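Local coordinates for protein putative alpha-L-fucosidase (Bacteroides thetaiotaomicron, PDB 3EYP) that probably hydrolyses alpha-L-fucosidic bonds as a family 29 glycoside hydrolase, and carries an F5/8 type C beta-sandwich domain beside its TIM-barrel domain, at residues Y343-M348 with T355-K360; V364-I369 with L437-G442; L381-V386 with P446-F451; H391-W396 with Q417-K422. One frame throughout, in Å; residues are numbered along the deposited sequence.

Interaction 1 of 4, residues Y343-M348 with T355-K360; sequences YSPEKM and TYFAGK
F357 holds CG anti to its backbone N (chi1 169°), which lays its ring alongside M348, whereas Y356 takes the crowded position between N and the carbonyl carbon (chi1 51°) and brings its ring beside Y343. Both segments belong to the F5/8 type C beta-sandwich: a 3-10 segment beginning at 345 packs on the short edge strand 357-358; six residues separate the two segments. One backbone bond spans the pair, A358 N to Y343 O (3.2 Å), its N-H fairly straight and directed at a lone pair in the carbonyl plane. The same oxygen also receives a CA-H...O contact from F357. The two tyrosines point the same way with their planes inclined at 51°, and their nearest carbons are Y343 CE1 and Y356 CE1 (3.8 Å). The hydroxyl of Y356 lies at the edge of the Y343 ring. K347 directs CB against the peptide joining Y356 and F357, then bends at chi2 and again at chi4, so that NZ turns back to S344 OG and to A341 O. T355 OG1 is held by D350. On the inner side, where P345 and M348 also touch I368, the M348 chain runs beside F357, giving an oblique Met-aromatic contact with SD 5.2 Å from the F357 ring centroid. Past the sulfur the chain bends at chi3, and M348 CE comes to rest 3.6 Å from F357 CD2.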
loop_
_atom_site.group_PDB
_atom_site.type_symbol
_atom_site.label_atom_id
_atom_site.label_comp_id
_atom_site.label_asym_id
_atom_site.label_seq_id
_atom_site.Cartn_x
_atom_site.Cartn_y
_atom_site.Cartn_z
ATOM N N TYR A 343 6.883 -4.834 29.600
ATOM C CA TYR A 343 5.964 -3.968 28.831
ATOM C C TYR A 343 6.056 -2.514 29.201
ATOM O O TYR A 343 5.115 -1.750 29.012
ATOM C CB TYR A 343 4.526 -4.411 29.070
ATOM C CG TYR A 343 4.226 -5.873 28.743
ATOM C CD1 TYR A 343 4.072 -6.297 27.427
ATOM C CD2 TYR A 343 4.045 -6.821 29.771
ATOM C CE1 TYR A 343 3.786 -7.626 27.125
ATOM C CE2 TYR A 343 3.716 -8.149 29.476
ATOM C CZ TYR A 343 3.614 -8.553 28.154
ATOM O OH TYR A 343 3.337 -9.861 27.842
ATOM N N SER A 344 7.185 -2.110 29.749
ATOM C CA SER A 344 7.338 -0.718 30.218
ATOM C C SER A 344 7.209 0.268 29.080
ATOM O O SER A 344 7.489 -0.082 27.931
ATOM C CB SER A 344 8.724 -0.484 30.855
ATOM O OG SER A 344 9.758 -0.810 29.942
ATOM N N PRO A 345 6.877 1.524 29.394
ATOM C CA PRO A 345 6.715 2.534 28.350
ATOM C C PRO A 345 7.991 2.845 27.647
ATOM O O PRO A 345 7.990 3.393 26.539
ATOM C CB PRO A 345 6.217 3.777 29.105
ATOM C CG PRO A 345 6.631 3.592 30.496
ATOM C CD PRO A 345 6.747 2.095 30.745
ATOM N N GLU A 346 9.094 2.482 28.279
ATOM C CA GLU A 346 10.400 2.683 27.642
ATOM C C GLU A 346 10.538 1.848 26.353
ATOM O O GLU A 346 11.329 2.158 25.472
ATOM C CB GLU A 346 11.565 2.345 28.585
ATOM C CG GLU A 346 11.791 3.424 29.616
ATOM C CD GLU A 346 10.961 3.205 30.856
ATOM O OE1 GLU A 346 10.209 2.194 30.868
ATOM O OE2 GLU A 346 11.065 4.048 31.806
ATOM N N LYS A 347 9.747 0.799 26.257
ATOM C CA LYS A 347 9.777 -0.037 25.054
ATOM C C LYS A 347 9.436 0.740 23.763
ATOM O O LYS A 347 9.941 0.405 22.706
ATOM C CB LYS A 347 8.857 -1.231 25.203
ATOM C CG LYS A 347 9.213 -1.992 26.390
ATOM C CD LYS A 347 10.615 -2.532 26.305
ATOM C CE LYS A 347 10.780 -3.697 27.261
ATOM N NZ LYS A 347 11.266 -3.220 28.563
ATOM N N MET A 348 8.615 1.779 23.885
ATOM C CA MET A 348 8.123 2.553 22.719
ATOM C C MET A 348 9.274 3.286 22.033
ATOM O O MET A 348 9.157 3.859 20.908
ATOM C CB MET A 348 7.051 3.578 23.151
ATOM C CG MET A 348 5.642 2.952 23.539
ATOM S SD MET A 348 4.293 4.131 23.901
ATOM C CE MET A 348 4.382 4.386 25.712
ATOM N N THR A 355 9.203 -5.564 20.697
ATOM C CA THR A 355 8.777 -5.086 22.028
ATOM C C THR A 355 7.703 -4.007 21.928
ATOM O O THR A 355 7.548 -3.331 20.915
ATOM C CB THR A 355 9.933 -4.521 22.804
ATOM O OG1 THR A 355 10.510 -3.461 22.051
ATOM C CG2 THR A 355 10.989 -5.611 23.023
ATOM N N TYR A 356 6.963 -3.889 23.014
ATOM C CA TYR A 356 5.950 -2.845 23.145
ATOM C C TYR A 356 5.586 -2.508 24.562
ATOM O O TYR A 356 5.716 -3.329 25.453
ATOM C CB TYR A 356 4.701 -3.284 22.385
ATOM C CG TYR A 356 4.182 -4.646 22.708
ATOM C CD1 TYR A 356 3.121 -4.796 23.583
ATOM C CD2 TYR A 356 4.708 -5.778 22.122
ATOM C CE1 TYR A 356 2.594 -6.003 23.857
ATOM C CE2 TYR A 356 4.170 -7.027 22.406
ATOM C CZ TYR A 356 3.120 -7.108 23.299
ATOM O OH TYR A 356 2.550 -8.290 23.637
ATOM N N PHE A 357 5.141 -1.263 24.733
ATOM C CA PHE A 357 4.364 -0.841 25.903
ATOM C C PHE A 357 2.976 -1.489 25.932
ATOM O O PHE A 357 2.301 -1.590 24.909
ATOM C CB PHE A 357 4.203 0.677 25.936
ATOM C CG PHE A 357 3.197 1.146 26.949
ATOM C CD1 PHE A 357 3.397 0.899 28.311
ATOM C CD2 PHE A 357 2.015 1.764 26.542
ATOM C CE1 PHE A 357 2.462 1.300 29.221
ATOM C CE2 PHE A 357 1.085 2.143 27.429
ATOM C CZ PHE A 357 1.291 1.923 28.783
ATOM N N ALA A 358 2.535 -1.899 27.121
ATOM C CA ALA A 358 1.135 -2.331 27.284
ATOM C C ALA A 358 0.612 -1.970 28.640
ATOM O O ALA A 358 1.378 -1.848 29.614
ATOM C CB ALA A 358 0.949 -3.844 27.056
ATOM N N GLY A 359 -0.695 -1.843 28.650
ATOM C CA GLY A 359 -1.517 -1.627 29.817
ATOM C C GLY A 359 -2.064 -2.902 30.403
ATOM O O GLY A 359 -1.806 -4.011 29.950
ATOM N N LYS A 360 -2.708 -2.714 31.544
ATOM C CA LYS A 360 -3.279 -3.818 32.298
ATOM C C LYS A 360 -4.625 -4.223 31.696
ATOM O O LYS A 360 -5.359 -3.385 31.174
ATOM C CB LYS A 360 -3.456 -3.405 33.784
ATOM C CG LYS A 360 -2.154 -3.107 34.480
ATOM C CD LYS A 360 -2.385 -2.631 35.920
ATOM C CE LYS A 360 -1.089 -2.181 36.538
ATOM N NZ LYS A 360 -1.337 -1.439 37.782
#

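Interaction 2 of 4, residues V364-I369 with L437-G442; sequences VKADII and LRIQDG
Strands 366-369 and 437-442 run antiparallel, and the amides and carbonyls of A366 and I368 are all paired across the seam. I368 N donates to L437 O and L437 N returns a bond to I368 O; A366 N likewise reaches I439 O, while I439 N meets A366 O at a short 2.6 Å, almost along the C=O axis. Between these two hydrogen-bonded pairs sits the non-hydrogen-bonded pair D367 and R438, which is closed by its side chains instead. R438 bends at chi3 and grips the carboxylate side-on: NH1 reaches the syn lone pair of D367 OD2 (3.0 Å), and NE meets D367 OD1 (3.0 Å) from above the carboxylate plane, 39° out of it. Such strand pairing builds one sheet of the F5/8 type C beta-sandwich, here flanked by strands 332-335 and 393-401. A water within hydrogen-bonding distance of D367 OD1 and I439 O can donate to either, though it has more acceptors in reach than protons. Q440 and D441 both face K395 in a classic beta bulge, and Q440 OE1 is taken by S397 OG. On the opposite side of the sheet from the salt bridge, I368 CD1 lies alongside L437 CD2 (4.2 Å), and A366 CB packs against I439 CB.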
loop_
_atom_site.group_PDB
_atom_site.type_symbol
_atom_site.label_atom_id
_atom_site.label_comp_id
_atom_site.label_asym_id
_atom_site.label_seq_id
_atom_site.Cartn_x
_atom_site.Cartn_y
_atom_site.Cartn_z
ATOM N N VAL A 364 -8.170 0.655 29.490
ATOM C CA VAL A 364 -7.981 1.111 28.109
ATOM C C VAL A 364 -7.278 2.447 28.024
ATOM O O VAL A 364 -6.793 2.835 26.960
ATOM C CB VAL A 364 -9.354 1.176 27.333
ATOM C CG1 VAL A 364 -10.068 -0.168 27.352
ATOM C CG2 VAL A 364 -10.253 2.292 27.852
ATOM N N LYS A 365 -7.210 3.122 29.167
ATOM C CA LYS A 365 -6.554 4.451 29.274
ATOM C C LYS A 365 -5.140 4.366 29.837
ATOM O O LYS A 365 -4.828 3.507 30.680
ATOM C CB LYS A 365 -7.376 5.454 30.117
ATOM C CG LYS A 365 -8.790 5.746 29.629
ATOM C CD LYS A 365 -9.457 6.825 30.454
ATOM C CE LYS A 365 -10.507 7.642 29.621
ATOM N NZ LYS A 365 -10.068 8.942 28.807
ATOM N N ALA A 366 -4.292 5.244 29.297
ATOM C CA ALA A 366 -2.938 5.515 29.824
ATOM C C ALA A 366 -2.404 6.878 29.474
ATOM O O ALA A 366 -2.675 7.454 28.404
ATOM C CB ALA A 366 -1.956 4.459 29.402
ATOM N N ASP A 367 -1.609 7.379 30.402
ATOM C CA ASP A 367 -0.915 8.651 30.224
ATOM C C ASP A 367 0.560 8.407 30.432
ATOM O O ASP A 367 0.946 7.866 31.462
ATOM C CB ASP A 367 -1.373 9.676 31.250
ATOM C CG ASP A 367 -2.740 10.310 30.925
ATOM O OD1 ASP A 367 -3.186 10.322 29.746
ATOM O OD2 ASP A 367 -3.373 10.849 31.889
ATOM N N ILE A 368 1.336 8.816 29.431
ATOM C CA ILE A 368 2.784 8.671 29.372
ATOM C C ILE A 368 3.483 10.008 29.153
ATOM O O ILE A 368 3.189 10.773 28.218
ATOM C CB ILE A 368 3.249 7.719 28.254
ATOM C CG1 ILE A 368 2.489 6.355 28.286
ATOM C CG2 ILE A 368 4.720 7.492 28.398
ATOM C CD1 ILE A 368 1.134 6.321 27.564
ATOM N N ILE A 369 4.410 10.290 30.054
ATOM C CA ILE A 369 5.095 11.588 30.063
ATOM C C ILE A 369 6.555 11.330 29.837
ATOM O O ILE A 369 7.180 10.507 30.510
ATOM C CB ILE A 369 4.845 12.368 31.385
ATOM C CG1 ILE A 369 3.383 12.720 31.448
ATOM C CG2 ILE A 369 5.730 13.671 31.478
ATOM C CD1 ILE A 369 2.947 13.490 32.731
ATOM N N LEU A 437 1.822 11.651 26.031
ATOM C CA LEU A 437 0.963 10.782 25.204
ATOM C C LEU A 437 -0.204 10.304 26.047
ATOM O O LEU A 437 -0.025 9.586 27.041
ATOM C CB LEU A 437 1.747 9.595 24.673
ATOM C CG LEU A 437 0.937 8.537 23.929
ATOM C CD1 LEU A 437 0.203 9.156 22.676
ATOM C CD2 LEU A 437 1.858 7.368 23.565
ATOM N N ARG A 438 -1.405 10.762 25.658
ATOM C CA ARG A 438 -2.658 10.359 26.285
ATOM C C ARG A 438 -3.391 9.312 25.440
ATOM O O ARG A 438 -3.865 9.605 24.337
ATOM C CB ARG A 438 -3.593 11.564 26.476
ATOM C CG ARG A 438 -2.958 12.845 27.119
ATOM C CD ARG A 438 -4.047 13.682 27.825
ATOM N NE ARG A 438 -4.374 13.032 29.098
ATOM C CZ ARG A 438 -5.281 13.465 29.985
ATOM N NH1 ARG A 438 -5.461 12.793 31.127
ATOM N NH2 ARG A 438 -6.024 14.527 29.734
ATOM N N ILE A 439 -3.464 8.097 25.982
ATOM C CA ILE A 439 -4.340 7.025 25.483
ATOM C C ILE A 439 -5.636 7.220 26.202
ATOM O O ILE A 439 -5.730 7.002 27.423
ATOM C CB ILE A 439 -3.777 5.584 25.749
ATOM C CG1 ILE A 439 -2.422 5.412 25.111
ATOM C CG2 ILE A 439 -4.757 4.448 25.231
ATOM C CD1 ILE A 439 -2.331 5.985 23.754
ATOM N N GLN A 440 -6.624 7.717 25.464
ATOM C CA GLN A 440 -7.879 8.219 26.046
ATOM C C GLN A 440 -9.045 7.276 26.044
ATOM O O GLN A 440 -9.914 7.356 26.878
ATOM C CB GLN A 440 -8.267 9.528 25.362
ATOM C CG GLN A 440 -7.300 10.585 25.742
ATOM C CD GLN A 440 -7.310 11.779 24.843
ATOM O OE1 GLN A 440 -7.061 11.685 23.635
ATOM N NE2 GLN A 440 -7.528 12.939 25.446
ATOM N N ASP A 441 -9.050 6.356 25.116
ATOM C CA ASP A 441 -10.148 5.381 24.981
ATOM C C ASP A 441 -9.725 4.260 24.066
ATOM O O ASP A 441 -8.781 4.402 23.251
ATOM C CB ASP A 441 -11.401 6.048 24.417
ATOM C CG ASP A 441 -12.679 5.319 24.783
ATOM O OD1 ASP A 441 -12.682 4.349 25.569
ATOM O OD2 ASP A 441 -13.722 5.708 24.251
ATOM N N GLY A 442 -10.433 3.147 24.232
ATOM C CA GLY A 442 -10.174 1.921 23.477
ATOM C C GLY A 442 -11.117 0.802 23.763
ATOM O O GLY A 442 -11.938 0.906 24.638
HETATM O O HOH W 1 -5.513 9.351 29.168
#

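Interaction 3 of 4, residues L381-V386 with P446-F451; sequences LMIEEV and PAIHTF
Backbone hydrogen bonds join strand 381-385 to the antiparallel strand pieces 447-448 and 450-451, between which the chain turns a corner at H449, in a classic beta bulge where H449 and T450 both face E384. E384 O accepts two amides, H449 N at 2.7 Å and T450 N more weakly at 3.4 Å, while E384 N donates to T450 O on a lone pair in the carbonyl plane. Past the bulge the register has slipped by one residue, and V386 N reaches A447 O (3.0 Å) along a straight N-H, though from above the carbonyl plane. Among the polar side chains, E384 runs extended beside T450, whose OG1 donates to E384 OE1 (2.8 Å) from above the carboxylate plane; K422 forms a salt bridge with E384 OE2. E385 projects from the other side of the sheet, its carboxylate bound by G420 N, R392 N and T393 N, and a water links E385 OE2 to A447 N. In a CH-pi contact, V386 approaches H449 crosswise: V386 CG2 stands 3.6 Å from the ring centroid of H449, over the middle of one face. H449 ND1 is bonded to T355 O. Apolar contact is made by I383, with CG1 against I448 CG2 and CD1 against F451 CD1. In the F5/8 type C beta-sandwich these strands lie between 357-358 and 423-432, and I383, I448 and F451 point inward onto L437 and I439 of the facing sheet.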
loop_
_atom_site.group_PDB
_atom_site.type_symbol
_atom_site.label_atom_id
_atom_site.label_comp_id
_atom_site.label_asym_id
_atom_site.label_seq_id
_atom_site.Cartn_x
_atom_site.Cartn_y
_atom_site.Cartn_z
ATOM N N LEU A 381 5.237 13.521 14.352
ATOM C CA LEU A 381 5.218 12.413 15.288
ATOM C C LEU A 381 4.541 11.200 14.654
ATOM O O LEU A 381 3.814 11.305 13.645
ATOM C CB LEU A 381 4.548 12.742 16.630
ATOM C CG LEU A 381 3.095 13.223 16.606
ATOM C CD1 LEU A 381 2.115 12.024 16.537
ATOM C CD2 LEU A 381 2.780 14.171 17.770
ATOM N N MET A 382 4.857 10.061 15.256
ATOM C CA MET A 382 4.436 8.738 14.752
ATOM C C MET A 382 4.194 7.773 15.905
ATOM O O MET A 382 4.876 7.787 16.943
ATOM C CB MET A 382 5.536 8.155 13.863
ATOM C CG MET A 382 5.236 6.757 13.218
ATOM S SD MET A 382 6.442 6.403 11.832
ATOM C CE MET A 382 7.846 5.932 12.770
ATOM N N ILE A 383 3.210 6.928 15.693
ATOM C CA ILE A 383 2.795 5.961 16.672
ATOM C C ILE A 383 2.382 4.679 15.936
ATOM O O ILE A 383 1.772 4.741 14.872
ATOM C CB ILE A 383 1.648 6.577 17.558
ATOM C CG1 ILE A 383 1.336 5.708 18.775
ATOM C CG2 ILE A 383 0.339 6.837 16.783
ATOM C CD1 ILE A 383 0.557 6.500 19.798
ATOM N N GLU A 384 2.799 3.552 16.495
ATOM C CA GLU A 384 2.596 2.197 15.923
ATOM C C GLU A 384 2.057 1.212 16.933
ATOM O O GLU A 384 2.617 1.000 17.993
ATOM C CB GLU A 384 3.909 1.641 15.346
ATOM C CG GLU A 384 4.519 2.527 14.280
ATOM C CD GLU A 384 5.919 2.095 13.858
ATOM O OE1 GLU A 384 6.532 1.212 14.491
ATOM O OE2 GLU A 384 6.425 2.642 12.868
ATOM N N GLU A 385 0.947 0.604 16.561
ATOM C CA GLU A 385 0.245 -0.390 17.361
ATOM C C GLU A 385 0.726 -1.794 17.037
ATOM O O GLU A 385 1.288 -2.077 15.949
ATOM C CB GLU A 385 -1.284 -0.263 17.100
ATOM C CG GLU A 385 -2.154 -0.668 18.234
ATOM C CD GLU A 385 -3.617 -0.181 18.070
ATOM O OE1 GLU A 385 -4.011 0.175 16.919
ATOM O OE2 GLU A 385 -4.360 -0.172 19.095
ATOM N N VAL A 386 0.563 -2.669 18.029
ATOM C CA VAL A 386 0.844 -4.091 17.866
ATOM C C VAL A 386 -0.342 -4.706 17.124
ATOM O O VAL A 386 -1.279 -5.136 17.702
ATOM C CB VAL A 386 1.066 -4.813 19.268
ATOM C CG1 VAL A 386 1.375 -6.310 19.081
ATOM C CG2 VAL A 386 2.216 -4.130 20.042
ATOM N N PRO A 446 -4.005 -0.728 25.978
ATOM C CA PRO A 446 -3.068 -0.391 24.877
ATOM C C PRO A 446 -1.935 -1.373 24.685
ATOM O O PRO A 446 -1.453 -2.004 25.622
ATOM C CB PRO A 446 -2.487 0.950 25.294
ATOM C CG PRO A 446 -2.854 1.148 26.721
ATOM C CD PRO A 446 -4.015 0.282 27.044
ATOM N N ALA A 447 -1.525 -1.477 23.436
ATOM C CA ALA A 447 -0.347 -2.261 23.031
ATOM C C ALA A 447 0.358 -1.527 21.906
ATOM O O ALA A 447 -0.124 -1.549 20.770
ATOM C CB ALA A 447 -0.776 -3.643 22.571
ATOM N N ILE A 448 1.415 -0.797 22.268
ATOM C CA ILE A 448 2.082 0.154 21.367
ATOM C C ILE A 448 3.583 -0.128 21.186
ATOM O O ILE A 448 4.395 -0.124 22.152
ATOM C CB ILE A 448 1.847 1.600 21.854
ATOM C CG1 ILE A 448 0.325 1.881 21.878
ATOM C CG2 ILE A 448 2.609 2.630 20.942
ATOM C CD1 ILE A 448 -0.122 2.940 22.863
ATOM N N HIS A 449 3.946 -0.322 19.928
ATOM C CA HIS A 449 5.307 -0.705 19.567
ATOM C C HIS A 449 6.229 0.492 19.659
ATOM O O HIS A 449 7.337 0.417 20.170
ATOM C CB HIS A 449 5.397 -1.252 18.116
ATOM C CG HIS A 449 5.200 -2.722 18.000
ATOM N ND1 HIS A 449 6.017 -3.630 18.650
ATOM C CD2 HIS A 449 4.353 -3.457 17.235
ATOM C CE1 HIS A 449 5.625 -4.860 18.352
ATOM N NE2 HIS A 449 4.634 -4.783 17.479
ATOM N N THR A 450 5.721 1.592 19.157
ATOM C CA THR A 450 6.536 2.749 18.872
ATOM C C THR A 450 5.830 4.026 19.135
ATOM O O THR A 450 4.662 4.193 18.802
ATOM C CB THR A 450 7.002 2.741 17.348
ATOM O OG1 THR A 450 7.615 1.471 17.044
ATOM C CG2 THR A 450 7.953 3.888 17.057
ATOM N N PHE A 451 6.571 4.954 19.723
ATOM C CA PHE A 451 6.135 6.353 19.801
ATOM C C PHE A 451 7.341 7.266 19.656
ATOM O O PHE A 451 8.364 7.026 20.258
ATOM C CB PHE A 451 5.364 6.675 21.086
ATOM C CG PHE A 451 4.871 8.112 21.152
ATOM C CD1 PHE A 451 3.891 8.566 20.283
ATOM C CD2 PHE A 451 5.379 9.002 22.107
ATOM C CE1 PHE A 451 3.459 9.850 20.361
ATOM C CE2 PHE A 451 4.950 10.294 22.182
ATOM C CZ PHE A 451 4.003 10.740 21.332
HETATM O O HOH W 2 -3.127 0.292 21.628
#

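Interaction 4 of 4, residues H391-W396 with Q417-K422; sequences HRTTKW and QAIGHK
Q417 opens the loop segment against the start of strand 393-401, near the bulge where T394 and K395 both face D441. Its carbonyl oxygen lies in the plane of the W396 indole, at the edge beside CD1, and its CA gives a CA-H...O contact to T394 O. Its extended side chain reaches a water that donates both to Q417 OE1 and to T394 O. A418 supplies the one direct hydrogen bond: W396 NE1 donates to A418 O (3.0 Å) with the acceptor in the indole plane, although the nitrogen stands 63° out of the carbonyl plane. The crowded chi1 of W396 (59°) turns the ring to this position. I419 crosses obliquely over one face of the indole, CD1 standing 4.2 Å from the centroid of the W396 five-membered ring in a CH-pi contact, and the same methyl touches T393 CG2 (3.9 Å). G420, with positive phi, brings its CA to 3.7 Å from H391 CE1. H391 NE2 is bonded to A222 N, while a water at the edge of the H391 ring joins H391 ND1, T393 O and I419 N. Within this F5/8 type C beta-sandwich, then, the tryptophan is used twice, by its N-H and by its ring face, and two waters bridge polar atoms that do not meet directly.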
loop_
_atom_site.group_PDB
_atom_site.type_symbol
_atom_site.label_atom_id
_atom_site.label_comp_id
_atom_site.label_asym_id
_atom_site.label_seq_id
_atom_site.Cartn_x
_atom_site.Cartn_y
_atom_site.Cartn_z
ATOM N N HIS A 391 -7.031 -3.660 16.551
ATOM C CA HIS A 391 -7.258 -2.253 16.836
ATOM C C HIS A 391 -7.750 -2.169 18.292
ATOM O O HIS A 391 -8.898 -2.522 18.624
ATOM C CB HIS A 391 -8.313 -1.600 15.939
ATOM C CG HIS A 391 -7.792 -1.134 14.598
ATOM N ND1 HIS A 391 -6.948 -0.048 14.448
ATOM C CD2 HIS A 391 -8.105 -1.543 13.347
ATOM C CE1 HIS A 391 -6.708 0.143 13.152
ATOM N NE2 HIS A 391 -7.399 -0.757 12.465
ATOM N N ARG A 392 -6.881 -1.639 19.137
ATOM C CA ARG A 392 -7.164 -1.604 20.593
ATOM C C ARG A 392 -7.494 -0.222 21.060
ATOM O O ARG A 392 -8.506 0.022 21.665
ATOM C CB ARG A 392 -5.947 -2.137 21.363
ATOM C CG ARG A 392 -5.621 -3.540 20.976
ATOM C CD ARG A 392 -4.354 -4.041 21.607
ATOM N NE ARG A 392 -4.546 -4.457 22.984
ATOM C CZ ARG A 392 -5.040 -5.623 23.376
ATOM N NH1 ARG A 392 -5.169 -5.860 24.668
ATOM N NH2 ARG A 392 -5.452 -6.529 22.506
ATOM N N THR A 393 -6.571 0.676 20.808
ATOM C CA THR A 393 -6.765 2.128 21.113
ATOM C C THR A 393 -7.651 2.807 20.082
ATOM O O THR A 393 -7.545 2.556 18.868
ATOM C CB THR A 393 -5.399 2.842 21.246
ATOM O OG1 THR A 393 -4.668 2.212 22.336
ATOM C CG2 THR A 393 -5.585 4.334 21.455
ATOM N N THR A 394 -8.561 3.653 20.584
ATOM C CA THR A 394 -9.525 4.326 19.737
ATOM C C THR A 394 -9.638 5.807 19.934
ATOM O O THR A 394 -10.375 6.467 19.213
ATOM C CB THR A 394 -10.952 3.736 19.859
ATOM O OG1 THR A 394 -11.410 3.837 21.222
ATOM C CG2 THR A 394 -10.999 2.286 19.391
ATOM N N LYS A 395 -8.891 6.336 20.890
ATOM C CA LYS A 395 -8.767 7.790 20.998
ATOM C C LYS A 395 -7.452 8.117 21.653
ATOM O O LYS A 395 -7.054 7.444 22.612
ATOM C CB LYS A 395 -9.985 8.338 21.786
ATOM C CG LYS A 395 -10.028 9.825 21.905
ATOM C CD LYS A 395 -11.279 10.252 22.675
ATOM C CE LYS A 395 -11.197 11.733 23.051
ATOM N NZ LYS A 395 -12.196 12.033 24.159
ATOM N N TRP A 396 -6.742 9.065 21.073
ATOM C CA TRP A 396 -5.443 9.489 21.573
ATOM C C TRP A 396 -5.081 10.918 21.220
ATOM O O TRP A 396 -5.539 11.505 20.193
ATOM C CB TRP A 396 -4.315 8.539 21.125
ATOM C CG TRP A 396 -4.164 8.393 19.627
ATOM C CD1 TRP A 396 -4.907 7.617 18.808
ATOM C CD2 TRP A 396 -3.195 9.027 18.805
ATOM N NE1 TRP A 396 -4.457 7.721 17.514
ATOM C CE2 TRP A 396 -3.418 8.605 17.492
ATOM C CE3 TRP A 396 -2.167 9.936 19.052
ATOM C CZ2 TRP A 396 -2.640 9.052 16.414
ATOM C CZ3 TRP A 396 -1.413 10.379 17.989
ATOM C CH2 TRP A 396 -1.651 9.927 16.692
ATOM N N GLN A 417 -8.132 9.131 16.407
ATOM C CA GLN A 417 -8.848 7.874 16.641
ATOM C C GLN A 417 -8.033 6.595 16.432
ATOM O O GLN A 417 -7.619 5.960 17.407
ATOM C CB GLN A 417 -10.092 7.845 15.806
ATOM C CG GLN A 417 -11.113 8.859 16.191
ATOM C CD GLN A 417 -12.330 8.732 15.299
ATOM O OE1 GLN A 417 -12.997 7.693 15.253
ATOM N NE2 GLN A 417 -12.611 9.760 14.586
ATOM N N ALA A 418 -7.780 6.245 15.162
ATOM C CA ALA A 418 -6.979 5.018 14.846
ATOM C C ALA A 418 -5.508 5.203 15.056
ATOM O O ALA A 418 -4.948 6.300 14.952
ATOM C CB ALA A 418 -7.218 4.527 13.382
ATOM N N ILE A 419 -4.895 4.065 15.351
ATOM C CA ILE A 419 -3.485 3.904 15.243
ATOM C C ILE A 419 -3.120 2.853 14.217
ATOM O O ILE A 419 -2.546 3.155 13.176
ATOM C CB ILE A 419 -2.801 3.569 16.572
ATOM C CG1 ILE A 419 -3.062 4.670 17.627
ATOM C CG2 ILE A 419 -1.327 3.471 16.301
ATOM C CD1 ILE A 419 -2.499 4.365 19.057
ATOM N N GLY A 420 -3.468 1.631 14.520
ATOM C CA GLY A 420 -3.065 0.512 13.690
ATOM C C GLY A 420 -1.562 0.407 13.424
ATOM O O GLY A 420 -0.697 0.589 14.304
ATOM N N HIS A 421 -1.253 0.147 12.164
ATOM C CA HIS A 421 0.124 -0.154 11.755
ATOM C C HIS A 421 1.047 0.982 11.975
ATOM O O HIS A 421 2.188 0.849 12.431
ATOM C CB HIS A 421 0.175 -0.595 10.241
ATOM C CG HIS A 421 1.552 -0.907 9.770
ATOM N ND1 HIS A 421 2.198 -0.140 8.826
ATOM C CD2 HIS A 421 2.423 -1.886 10.127
ATOM C CE1 HIS A 421 3.401 -0.647 8.604
ATOM N NE2 HIS A 421 3.553 -1.712 9.365
ATOM N N LYS A 422 0.555 2.135 11.623
ATOM C CA LYS A 422 1.352 3.361 11.685
ATOM C C LYS A 422 0.398 4.531 11.507
ATOM O O LYS A 422 -0.545 4.454 10.727
ATOM C CB LYS A 422 2.402 3.396 10.574
ATOM C CG LYS A 422 3.433 4.522 10.723
ATOM C CD LYS A 422 4.362 4.599 9.442
ATOM C CE LYS A 422 5.007 3.314 9.195
ATOM N NZ LYS A 422 6.310 3.128 9.945
HETATM O O HOH W 3 -6.119 1.550 16.561
HETATM O O HOH W 4 -12.959 5.905 17.762
#

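All four contacts lie in the F5/8 type C beta-sandwich, on the same side of the chain's centre. Along the chain, interaction 1 closes before the others open; interactions 2 and 3 alternate their segments, and interaction 4 falls within the spans of both. Centres are about 8 Å apart for interactions 3 and 4 and about 15 Å for 1 and 4, which do not touch. Interactions 2 and 4 both reach the sheet containing 434-442 and 393-401, whereas 1 and 3 both reach the other, where 357-358 pairs with 447-454. L437 meets I383 and F451 between the sheets, so segments distant in sequence close one common core.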